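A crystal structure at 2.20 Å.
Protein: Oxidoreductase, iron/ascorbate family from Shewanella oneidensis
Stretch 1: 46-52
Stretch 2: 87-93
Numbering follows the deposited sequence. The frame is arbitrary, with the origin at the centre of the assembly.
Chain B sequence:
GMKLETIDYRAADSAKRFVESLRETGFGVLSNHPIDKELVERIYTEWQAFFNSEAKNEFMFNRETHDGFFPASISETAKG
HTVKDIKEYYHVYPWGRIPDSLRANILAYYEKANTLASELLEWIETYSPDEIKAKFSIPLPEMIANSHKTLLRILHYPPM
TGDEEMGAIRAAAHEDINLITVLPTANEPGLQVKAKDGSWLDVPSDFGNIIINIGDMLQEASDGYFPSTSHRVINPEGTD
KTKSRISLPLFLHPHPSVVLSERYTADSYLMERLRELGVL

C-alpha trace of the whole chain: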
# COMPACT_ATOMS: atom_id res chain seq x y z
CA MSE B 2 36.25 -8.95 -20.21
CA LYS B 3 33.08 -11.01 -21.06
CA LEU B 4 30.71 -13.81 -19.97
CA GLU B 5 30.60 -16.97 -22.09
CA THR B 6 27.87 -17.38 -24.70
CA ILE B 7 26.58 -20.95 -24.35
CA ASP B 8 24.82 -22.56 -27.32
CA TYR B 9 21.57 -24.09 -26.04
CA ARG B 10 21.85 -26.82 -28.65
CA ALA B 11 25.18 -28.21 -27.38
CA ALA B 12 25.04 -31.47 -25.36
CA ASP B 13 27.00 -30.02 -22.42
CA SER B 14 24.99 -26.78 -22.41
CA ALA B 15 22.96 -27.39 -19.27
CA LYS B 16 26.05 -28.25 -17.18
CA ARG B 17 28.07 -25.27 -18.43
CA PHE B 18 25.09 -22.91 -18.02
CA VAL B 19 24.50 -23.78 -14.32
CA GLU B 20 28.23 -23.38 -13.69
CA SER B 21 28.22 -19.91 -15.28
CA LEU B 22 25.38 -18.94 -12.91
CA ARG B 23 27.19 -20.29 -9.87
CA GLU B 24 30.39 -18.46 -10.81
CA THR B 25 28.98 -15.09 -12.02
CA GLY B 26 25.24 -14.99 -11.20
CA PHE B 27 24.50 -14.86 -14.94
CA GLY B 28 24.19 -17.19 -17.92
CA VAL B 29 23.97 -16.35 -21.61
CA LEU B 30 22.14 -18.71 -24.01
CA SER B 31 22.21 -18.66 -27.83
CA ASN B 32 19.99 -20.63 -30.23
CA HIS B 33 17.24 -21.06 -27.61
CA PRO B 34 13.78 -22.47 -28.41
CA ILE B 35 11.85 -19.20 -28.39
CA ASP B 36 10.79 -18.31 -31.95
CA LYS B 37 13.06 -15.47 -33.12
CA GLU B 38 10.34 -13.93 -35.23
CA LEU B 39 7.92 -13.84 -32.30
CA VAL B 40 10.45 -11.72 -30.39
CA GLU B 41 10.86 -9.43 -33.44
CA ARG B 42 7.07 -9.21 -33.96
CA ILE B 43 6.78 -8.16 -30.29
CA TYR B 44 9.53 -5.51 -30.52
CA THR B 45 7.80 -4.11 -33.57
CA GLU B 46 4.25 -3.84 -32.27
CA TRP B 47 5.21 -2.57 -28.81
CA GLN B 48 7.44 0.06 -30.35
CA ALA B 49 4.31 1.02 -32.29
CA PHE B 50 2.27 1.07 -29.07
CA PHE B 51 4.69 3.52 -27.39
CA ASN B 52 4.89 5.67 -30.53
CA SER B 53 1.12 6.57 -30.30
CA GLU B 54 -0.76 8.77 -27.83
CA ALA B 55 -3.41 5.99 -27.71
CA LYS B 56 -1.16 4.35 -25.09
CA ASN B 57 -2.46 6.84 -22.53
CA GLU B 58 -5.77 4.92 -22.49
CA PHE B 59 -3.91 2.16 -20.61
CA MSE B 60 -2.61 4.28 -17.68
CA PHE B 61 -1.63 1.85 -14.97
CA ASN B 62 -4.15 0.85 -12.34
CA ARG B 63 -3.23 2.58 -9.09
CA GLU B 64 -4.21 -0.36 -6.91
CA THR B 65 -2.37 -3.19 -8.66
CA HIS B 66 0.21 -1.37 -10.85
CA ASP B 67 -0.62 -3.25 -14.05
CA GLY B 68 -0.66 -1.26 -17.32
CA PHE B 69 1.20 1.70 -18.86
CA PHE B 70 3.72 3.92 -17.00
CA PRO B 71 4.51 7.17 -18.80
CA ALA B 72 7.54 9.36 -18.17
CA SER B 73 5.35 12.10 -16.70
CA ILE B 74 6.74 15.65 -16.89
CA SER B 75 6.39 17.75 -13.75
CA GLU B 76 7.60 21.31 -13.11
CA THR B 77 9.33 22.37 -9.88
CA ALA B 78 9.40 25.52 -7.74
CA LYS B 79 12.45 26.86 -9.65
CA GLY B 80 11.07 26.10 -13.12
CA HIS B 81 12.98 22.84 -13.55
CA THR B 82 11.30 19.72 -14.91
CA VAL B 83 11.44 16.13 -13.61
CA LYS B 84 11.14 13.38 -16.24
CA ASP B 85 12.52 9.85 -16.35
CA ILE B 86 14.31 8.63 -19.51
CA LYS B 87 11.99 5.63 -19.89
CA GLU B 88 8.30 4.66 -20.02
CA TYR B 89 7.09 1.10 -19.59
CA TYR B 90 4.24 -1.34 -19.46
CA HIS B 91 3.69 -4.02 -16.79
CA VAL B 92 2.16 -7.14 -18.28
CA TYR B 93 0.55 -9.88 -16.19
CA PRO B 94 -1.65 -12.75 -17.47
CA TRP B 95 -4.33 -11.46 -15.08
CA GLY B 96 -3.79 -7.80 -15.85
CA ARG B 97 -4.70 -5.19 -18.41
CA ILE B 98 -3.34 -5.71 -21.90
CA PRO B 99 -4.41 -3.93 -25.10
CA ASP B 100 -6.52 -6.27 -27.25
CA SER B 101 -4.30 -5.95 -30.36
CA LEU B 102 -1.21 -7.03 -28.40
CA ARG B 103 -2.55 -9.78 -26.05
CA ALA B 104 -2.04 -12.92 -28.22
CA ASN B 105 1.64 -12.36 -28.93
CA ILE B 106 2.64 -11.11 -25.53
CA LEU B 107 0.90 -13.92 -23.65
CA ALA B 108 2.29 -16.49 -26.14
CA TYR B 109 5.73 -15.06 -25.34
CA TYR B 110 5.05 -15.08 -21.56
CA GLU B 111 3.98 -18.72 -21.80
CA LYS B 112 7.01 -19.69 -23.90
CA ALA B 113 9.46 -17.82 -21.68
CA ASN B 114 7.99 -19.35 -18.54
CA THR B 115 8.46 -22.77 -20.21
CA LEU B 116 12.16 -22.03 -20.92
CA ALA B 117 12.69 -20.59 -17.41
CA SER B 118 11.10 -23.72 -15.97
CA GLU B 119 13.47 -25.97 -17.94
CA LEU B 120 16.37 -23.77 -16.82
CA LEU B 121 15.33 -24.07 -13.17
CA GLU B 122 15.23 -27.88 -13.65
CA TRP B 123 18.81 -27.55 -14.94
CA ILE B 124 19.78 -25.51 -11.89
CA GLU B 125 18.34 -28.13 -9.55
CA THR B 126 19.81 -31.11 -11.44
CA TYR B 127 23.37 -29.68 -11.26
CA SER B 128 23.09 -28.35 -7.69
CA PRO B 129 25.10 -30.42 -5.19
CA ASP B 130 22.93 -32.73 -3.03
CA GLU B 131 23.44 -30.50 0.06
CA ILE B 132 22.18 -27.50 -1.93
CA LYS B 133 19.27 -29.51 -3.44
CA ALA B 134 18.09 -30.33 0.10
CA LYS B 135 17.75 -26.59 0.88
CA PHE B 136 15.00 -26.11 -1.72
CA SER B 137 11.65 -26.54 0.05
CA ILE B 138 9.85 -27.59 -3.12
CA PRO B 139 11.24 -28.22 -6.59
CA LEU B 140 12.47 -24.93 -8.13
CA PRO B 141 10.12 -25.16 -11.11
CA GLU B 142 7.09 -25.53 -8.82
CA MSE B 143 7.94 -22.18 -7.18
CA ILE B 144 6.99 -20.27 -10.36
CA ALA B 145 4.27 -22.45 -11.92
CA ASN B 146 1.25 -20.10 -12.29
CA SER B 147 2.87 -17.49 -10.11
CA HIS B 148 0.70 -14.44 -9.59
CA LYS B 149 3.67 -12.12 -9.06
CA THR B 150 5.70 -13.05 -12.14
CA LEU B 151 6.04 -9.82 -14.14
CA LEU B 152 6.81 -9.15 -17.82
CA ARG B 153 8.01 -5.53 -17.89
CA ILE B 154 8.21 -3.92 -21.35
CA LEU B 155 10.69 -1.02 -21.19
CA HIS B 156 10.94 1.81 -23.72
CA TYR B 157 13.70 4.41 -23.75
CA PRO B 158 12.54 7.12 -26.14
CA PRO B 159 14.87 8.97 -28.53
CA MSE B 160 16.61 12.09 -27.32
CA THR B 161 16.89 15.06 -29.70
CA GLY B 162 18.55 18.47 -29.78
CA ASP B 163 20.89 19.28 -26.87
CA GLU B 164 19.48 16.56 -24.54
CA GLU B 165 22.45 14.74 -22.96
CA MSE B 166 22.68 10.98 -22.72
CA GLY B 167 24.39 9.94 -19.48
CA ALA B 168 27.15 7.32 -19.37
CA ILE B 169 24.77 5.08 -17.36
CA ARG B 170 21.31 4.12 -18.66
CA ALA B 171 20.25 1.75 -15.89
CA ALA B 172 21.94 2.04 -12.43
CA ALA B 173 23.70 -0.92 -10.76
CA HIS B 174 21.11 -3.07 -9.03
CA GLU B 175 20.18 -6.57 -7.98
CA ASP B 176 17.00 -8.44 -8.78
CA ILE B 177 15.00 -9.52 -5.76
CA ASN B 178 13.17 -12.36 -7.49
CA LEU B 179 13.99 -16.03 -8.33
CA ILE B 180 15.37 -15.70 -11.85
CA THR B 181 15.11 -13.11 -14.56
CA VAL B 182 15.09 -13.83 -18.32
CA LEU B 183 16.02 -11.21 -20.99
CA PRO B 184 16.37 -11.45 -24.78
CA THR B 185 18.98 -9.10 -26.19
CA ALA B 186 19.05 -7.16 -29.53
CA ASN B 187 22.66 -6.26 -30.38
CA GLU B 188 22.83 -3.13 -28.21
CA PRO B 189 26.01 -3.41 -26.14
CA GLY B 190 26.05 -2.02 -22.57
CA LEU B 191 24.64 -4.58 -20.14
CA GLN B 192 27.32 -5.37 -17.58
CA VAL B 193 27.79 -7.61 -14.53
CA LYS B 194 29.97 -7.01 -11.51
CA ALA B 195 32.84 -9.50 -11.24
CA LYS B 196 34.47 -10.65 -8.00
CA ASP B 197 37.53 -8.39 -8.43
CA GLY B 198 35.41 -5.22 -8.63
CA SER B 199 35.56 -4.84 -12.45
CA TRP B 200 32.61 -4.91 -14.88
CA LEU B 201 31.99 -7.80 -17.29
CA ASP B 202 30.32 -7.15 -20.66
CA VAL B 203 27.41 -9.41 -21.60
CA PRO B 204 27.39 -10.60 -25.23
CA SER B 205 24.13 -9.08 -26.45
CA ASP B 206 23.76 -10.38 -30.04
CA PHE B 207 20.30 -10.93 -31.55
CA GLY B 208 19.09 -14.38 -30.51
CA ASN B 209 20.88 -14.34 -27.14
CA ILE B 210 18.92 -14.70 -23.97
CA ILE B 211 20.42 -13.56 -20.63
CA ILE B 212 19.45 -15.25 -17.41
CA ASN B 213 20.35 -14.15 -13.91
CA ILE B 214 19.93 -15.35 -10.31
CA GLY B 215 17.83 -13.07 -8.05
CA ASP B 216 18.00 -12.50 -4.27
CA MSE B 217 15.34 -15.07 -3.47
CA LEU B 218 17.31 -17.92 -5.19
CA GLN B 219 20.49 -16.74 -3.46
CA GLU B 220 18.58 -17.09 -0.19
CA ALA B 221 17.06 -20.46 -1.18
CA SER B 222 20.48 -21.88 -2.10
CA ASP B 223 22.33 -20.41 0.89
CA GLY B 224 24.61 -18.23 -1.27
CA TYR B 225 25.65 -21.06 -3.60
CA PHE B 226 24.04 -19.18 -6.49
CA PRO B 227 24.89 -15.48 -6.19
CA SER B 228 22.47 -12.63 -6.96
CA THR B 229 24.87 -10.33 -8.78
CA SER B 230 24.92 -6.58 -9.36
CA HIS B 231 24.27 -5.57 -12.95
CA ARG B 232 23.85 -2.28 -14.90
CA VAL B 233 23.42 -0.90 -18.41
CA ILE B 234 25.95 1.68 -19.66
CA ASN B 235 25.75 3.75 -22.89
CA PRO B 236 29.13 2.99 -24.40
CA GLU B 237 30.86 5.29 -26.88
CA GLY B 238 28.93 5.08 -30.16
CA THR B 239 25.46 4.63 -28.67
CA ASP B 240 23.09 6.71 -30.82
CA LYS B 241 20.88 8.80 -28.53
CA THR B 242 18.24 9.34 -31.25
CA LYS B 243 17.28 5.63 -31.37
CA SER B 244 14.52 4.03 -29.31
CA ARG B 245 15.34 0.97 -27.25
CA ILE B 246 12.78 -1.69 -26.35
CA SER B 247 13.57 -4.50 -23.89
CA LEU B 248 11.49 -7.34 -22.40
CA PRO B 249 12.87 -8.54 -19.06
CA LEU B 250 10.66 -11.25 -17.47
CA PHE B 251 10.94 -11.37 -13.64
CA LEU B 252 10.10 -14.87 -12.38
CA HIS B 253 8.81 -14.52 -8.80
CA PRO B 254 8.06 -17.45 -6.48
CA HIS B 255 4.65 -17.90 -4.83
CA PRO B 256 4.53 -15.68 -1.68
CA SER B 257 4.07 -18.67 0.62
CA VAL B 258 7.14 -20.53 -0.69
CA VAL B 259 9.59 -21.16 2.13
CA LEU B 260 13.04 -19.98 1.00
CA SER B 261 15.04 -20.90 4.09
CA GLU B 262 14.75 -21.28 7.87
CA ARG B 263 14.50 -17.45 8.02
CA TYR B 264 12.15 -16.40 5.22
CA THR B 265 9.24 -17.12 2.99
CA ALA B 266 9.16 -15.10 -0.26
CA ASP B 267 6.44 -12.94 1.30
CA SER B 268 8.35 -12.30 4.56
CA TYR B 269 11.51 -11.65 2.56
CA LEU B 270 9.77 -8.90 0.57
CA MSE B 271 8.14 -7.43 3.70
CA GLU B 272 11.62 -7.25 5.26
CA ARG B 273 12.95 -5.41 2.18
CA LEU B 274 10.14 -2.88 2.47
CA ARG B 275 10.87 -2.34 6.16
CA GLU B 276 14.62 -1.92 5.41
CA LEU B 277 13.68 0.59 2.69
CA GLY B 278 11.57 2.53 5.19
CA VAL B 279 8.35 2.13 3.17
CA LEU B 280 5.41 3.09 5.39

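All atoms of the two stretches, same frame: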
# COMPACT_ATOMS: atom_id res chain seq x y z
N GLU B 46 5.58 -4.36 -32.59
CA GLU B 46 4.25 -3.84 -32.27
C GLU B 46 4.20 -3.07 -30.95
O GLU B 46 3.34 -2.21 -30.78
CB GLU B 46 3.15 -4.92 -32.38
CG GLU B 46 3.29 -6.14 -31.50
CD GLU B 46 2.31 -7.25 -31.86
OE1 GLU B 46 1.64 -7.15 -32.91
OE2 GLU B 46 2.19 -8.21 -31.07
N TRP B 47 5.15 -3.34 -30.05
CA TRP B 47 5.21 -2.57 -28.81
C TRP B 47 5.89 -1.24 -29.05
O TRP B 47 5.47 -0.22 -28.49
CB TRP B 47 5.90 -3.37 -27.70
CG TRP B 47 4.93 -4.31 -27.11
CD1 TRP B 47 4.67 -5.58 -27.50
CD2 TRP B 47 4.03 -4.04 -26.04
NE1 TRP B 47 3.68 -6.13 -26.73
CE2 TRP B 47 3.28 -5.20 -25.82
CE3 TRP B 47 3.81 -2.93 -25.23
CZ2 TRP B 47 2.32 -5.28 -24.82
CZ3 TRP B 47 2.84 -3.01 -24.25
CH2 TRP B 47 2.11 -4.17 -24.06
N GLN B 48 6.91 -1.22 -29.89
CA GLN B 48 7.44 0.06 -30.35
C GLN B 48 6.33 0.94 -30.91
O GLN B 48 6.21 2.13 -30.57
CB GLN B 48 8.52 -0.15 -31.41
CG GLN B 48 9.20 1.13 -31.85
CD GLN B 48 9.90 1.84 -30.71
OE1 GLN B 48 10.98 1.44 -30.30
NE2 GLN B 48 9.29 2.90 -30.20
N ALA B 49 5.50 0.35 -31.75
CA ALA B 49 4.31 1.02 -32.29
C ALA B 49 3.38 1.54 -31.19
O ALA B 49 2.93 2.68 -31.22
CB ALA B 49 3.55 0.06 -33.22
N PHE B 50 3.10 0.69 -30.22
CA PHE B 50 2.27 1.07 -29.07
C PHE B 50 2.79 2.33 -28.39
O PHE B 50 2.02 3.23 -28.13
CB PHE B 50 2.21 -0.07 -28.06
CG PHE B 50 1.57 0.30 -26.76
CD1 PHE B 50 0.20 0.36 -26.65
CD2 PHE B 50 2.34 0.60 -25.65
CE1 PHE B 50 -0.40 0.70 -25.46
CE2 PHE B 50 1.75 0.96 -24.46
CZ PHE B 50 0.39 1.02 -24.36
N PHE B 51 4.09 2.37 -28.10
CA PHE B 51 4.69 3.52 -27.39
C PHE B 51 4.81 4.75 -28.27
O PHE B 51 4.91 5.87 -27.75
CB PHE B 51 6.09 3.19 -26.87
CG PHE B 51 6.09 2.18 -25.76
CD1 PHE B 51 5.58 2.49 -24.53
CD2 PHE B 51 6.63 0.93 -25.96
CE1 PHE B 51 5.60 1.57 -23.51
CE2 PHE B 51 6.63 -0.00 -24.96
CZ PHE B 51 6.11 0.31 -23.73
N ASN B 52 4.78 4.56 -29.59
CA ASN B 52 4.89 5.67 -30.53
C ASN B 52 3.56 6.40 -30.82
O ASN B 52 3.56 7.33 -31.62
CB ASN B 52 5.57 5.19 -31.84
CG ASN B 52 7.06 5.08 -31.70
OD1 ASN B 52 7.62 5.48 -30.68
ND2 ASN B 52 7.74 4.56 -32.73
N LYS B 87 12.67 6.83 -19.44
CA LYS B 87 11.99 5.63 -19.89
C LYS B 87 10.51 5.65 -19.51
O LYS B 87 10.12 6.29 -18.54
CB LYS B 87 12.66 4.37 -19.31
CG LYS B 87 12.46 4.17 -17.80
CD LYS B 87 13.12 2.88 -17.32
CE LYS B 87 13.18 2.74 -15.79
NZ LYS B 87 13.89 3.88 -15.11
N GLU B 88 9.72 4.93 -20.30
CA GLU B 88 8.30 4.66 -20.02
C GLU B 88 8.18 3.14 -20.15
O GLU B 88 9.05 2.49 -20.72
CB GLU B 88 7.38 5.41 -21.01
CG GLU B 88 7.45 4.89 -22.44
CD GLU B 88 6.76 5.75 -23.49
OE1 GLU B 88 5.85 6.56 -23.14
OE2 GLU B 88 7.11 5.59 -24.68
N TYR B 89 7.16 2.54 -19.56
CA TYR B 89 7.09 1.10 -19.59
C TYR B 89 5.69 0.62 -19.37
O TYR B 89 4.81 1.40 -19.02
CB TYR B 89 8.05 0.47 -18.56
CG TYR B 89 7.97 1.03 -17.15
CD1 TYR B 89 8.73 2.12 -16.77
CD2 TYR B 89 7.15 0.44 -16.20
CE1 TYR B 89 8.65 2.64 -15.46
CE2 TYR B 89 7.08 0.94 -14.90
CZ TYR B 89 7.83 2.03 -14.54
OH TYR B 89 7.74 2.50 -13.25
N TYR B 90 5.51 -0.67 -19.62
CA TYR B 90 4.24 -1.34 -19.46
C TYR B 90 4.47 -2.61 -18.65
O TYR B 90 5.36 -3.42 -18.96
CB TYR B 90 3.67 -1.70 -20.83
CG TYR B 90 2.20 -1.98 -20.81
CD1 TYR B 90 1.70 -3.12 -20.18
CD2 TYR B 90 1.31 -1.11 -21.41
CE1 TYR B 90 0.34 -3.36 -20.15
CE2 TYR B 90 -0.05 -1.35 -21.35
CZ TYR B 90 -0.53 -2.48 -20.75
OH TYR B 90 -1.88 -2.71 -20.72
N HIS B 91 3.63 -2.82 -17.63
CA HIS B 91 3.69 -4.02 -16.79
C HIS B 91 2.61 -4.99 -17.24
O HIS B 91 1.39 -4.72 -17.10
CB HIS B 91 3.49 -3.65 -15.34
CG HIS B 91 4.73 -3.19 -14.65
ND1 HIS B 91 4.83 -3.11 -13.28
CD2 HIS B 91 5.94 -2.85 -15.14
CE1 HIS B 91 6.06 -2.74 -12.96
NE2 HIS B 91 6.75 -2.55 -14.07
N VAL B 92 3.06 -6.11 -17.79
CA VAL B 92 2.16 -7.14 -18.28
C VAL B 92 2.08 -8.30 -17.29
O VAL B 92 3.11 -8.88 -16.92
CB VAL B 92 2.66 -7.72 -19.62
CG1 VAL B 92 1.78 -8.92 -20.05
CG2 VAL B 92 2.72 -6.66 -20.71
N TYR B 93 0.85 -8.64 -16.90
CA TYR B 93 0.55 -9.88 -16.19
C TYR B 93 -0.57 -10.62 -16.91
O TYR B 93 -1.46 -10.00 -17.44
CB TYR B 93 0.03 -9.59 -14.76
CG TYR B 93 0.97 -8.85 -13.85
CD1 TYR B 93 1.89 -9.54 -13.06
CD2 TYR B 93 0.93 -7.47 -13.76
CE1 TYR B 93 2.75 -8.87 -12.22
CE2 TYR B 93 1.77 -6.79 -12.92
CZ TYR B 93 2.68 -7.49 -12.15
OH TYR B 93 3.52 -6.80 -11.31
O HOH W 1 7.41 7.70 -26.17

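A helical segment, residues 46-51, of a helix that begins earlier in the chain, lies across a strand, residues 88-92, at 120° between their N-to-C directions, with the two axes 10.5 Å apart at closest approach. That spacing leaves room for a layer of side chains between the backbones. The nearest CA atoms belong to Phe51 and Glu88, 8.3 Å apart, and no hydrogen bond passes directly between the stretches. The helix keeps its own backbone satisfied, with Phe50 N bonding to Glu46 O and Phe51 N to Trp47 O, each at 3.0 Å. The contact is therefore mostly side-chain packing; it buries 301 Å² over both sides, Glu88 included.

Glu46 opens the stretch without touching the strand. Trp47 is the first residue to point toward it. With chi1 at -81° (m), its indole reaches the strand, where Trp47 CZ3 comes within 3.6 Å of Tyr90 CG. The six-membered ring presents its edge to the face of Tyr90, centroids 5.2 Å apart and planes at 70°. This arrangement sets the slightly positive C-H rim of one ring against the electron-rich face of the other. The same end of the indole also meets an aliphatic neighbour: Trp47 CH2 lies 4.2 Å from Val92 CG2. One large side chain thus spans two strand residues that alternate onto the same side, while His91 between them points away.

Gln48 and Ala49 fall on the part of the helix that makes no contact. Gln48 instead looks along its own helix, where its NE2 gives a weak hydrogen bond to Asn52 OD1 at 3.1 Å.

Phe50 returns to the interface in a different rotamer, t, and brings its CE2 to 3.7 Å from Tyr90 CD2. The two rings are oblique, with centroids 5.6 Å apart and planes at 76°, so the pairing is best read as close apolar packing. Tyr90 consequently receives both Trp47 and Phe50, and it is the strand residue most covered by the helix. Its hydroxyl is hydrogen-bonded elsewhere in the structure, leaving the ring to serve as apolar surface here.

Phe51 is the helix residue with the most area covered. The far end of its ring meets the strand backbone: Phe51 CE1 approaches Tyr89 CA at 4.2 Å, and Phe51 CZ sits 4.3 Å from Tyr90 N, which lies at the ring edge. Tyr89 can be met through its backbone even though its side chain points away. At the other end of the residue, Phe51 CB touches Glu88 OE2 at 3.4 Å. A carboxylate beside an apolar side chain needs polar partners, and one is water 1, which donates to Glu88 OE2 at 2.6 Å and, weakly, to Phe51 O at 3.5 Å, bridging the stretches.

Asn52 points away and makes no contact. The rule is compact: toward-facing strand residues Glu88, Tyr90 and Val92 meet Trp47, Phe50 and Phe51, with a tyrosine at the centre.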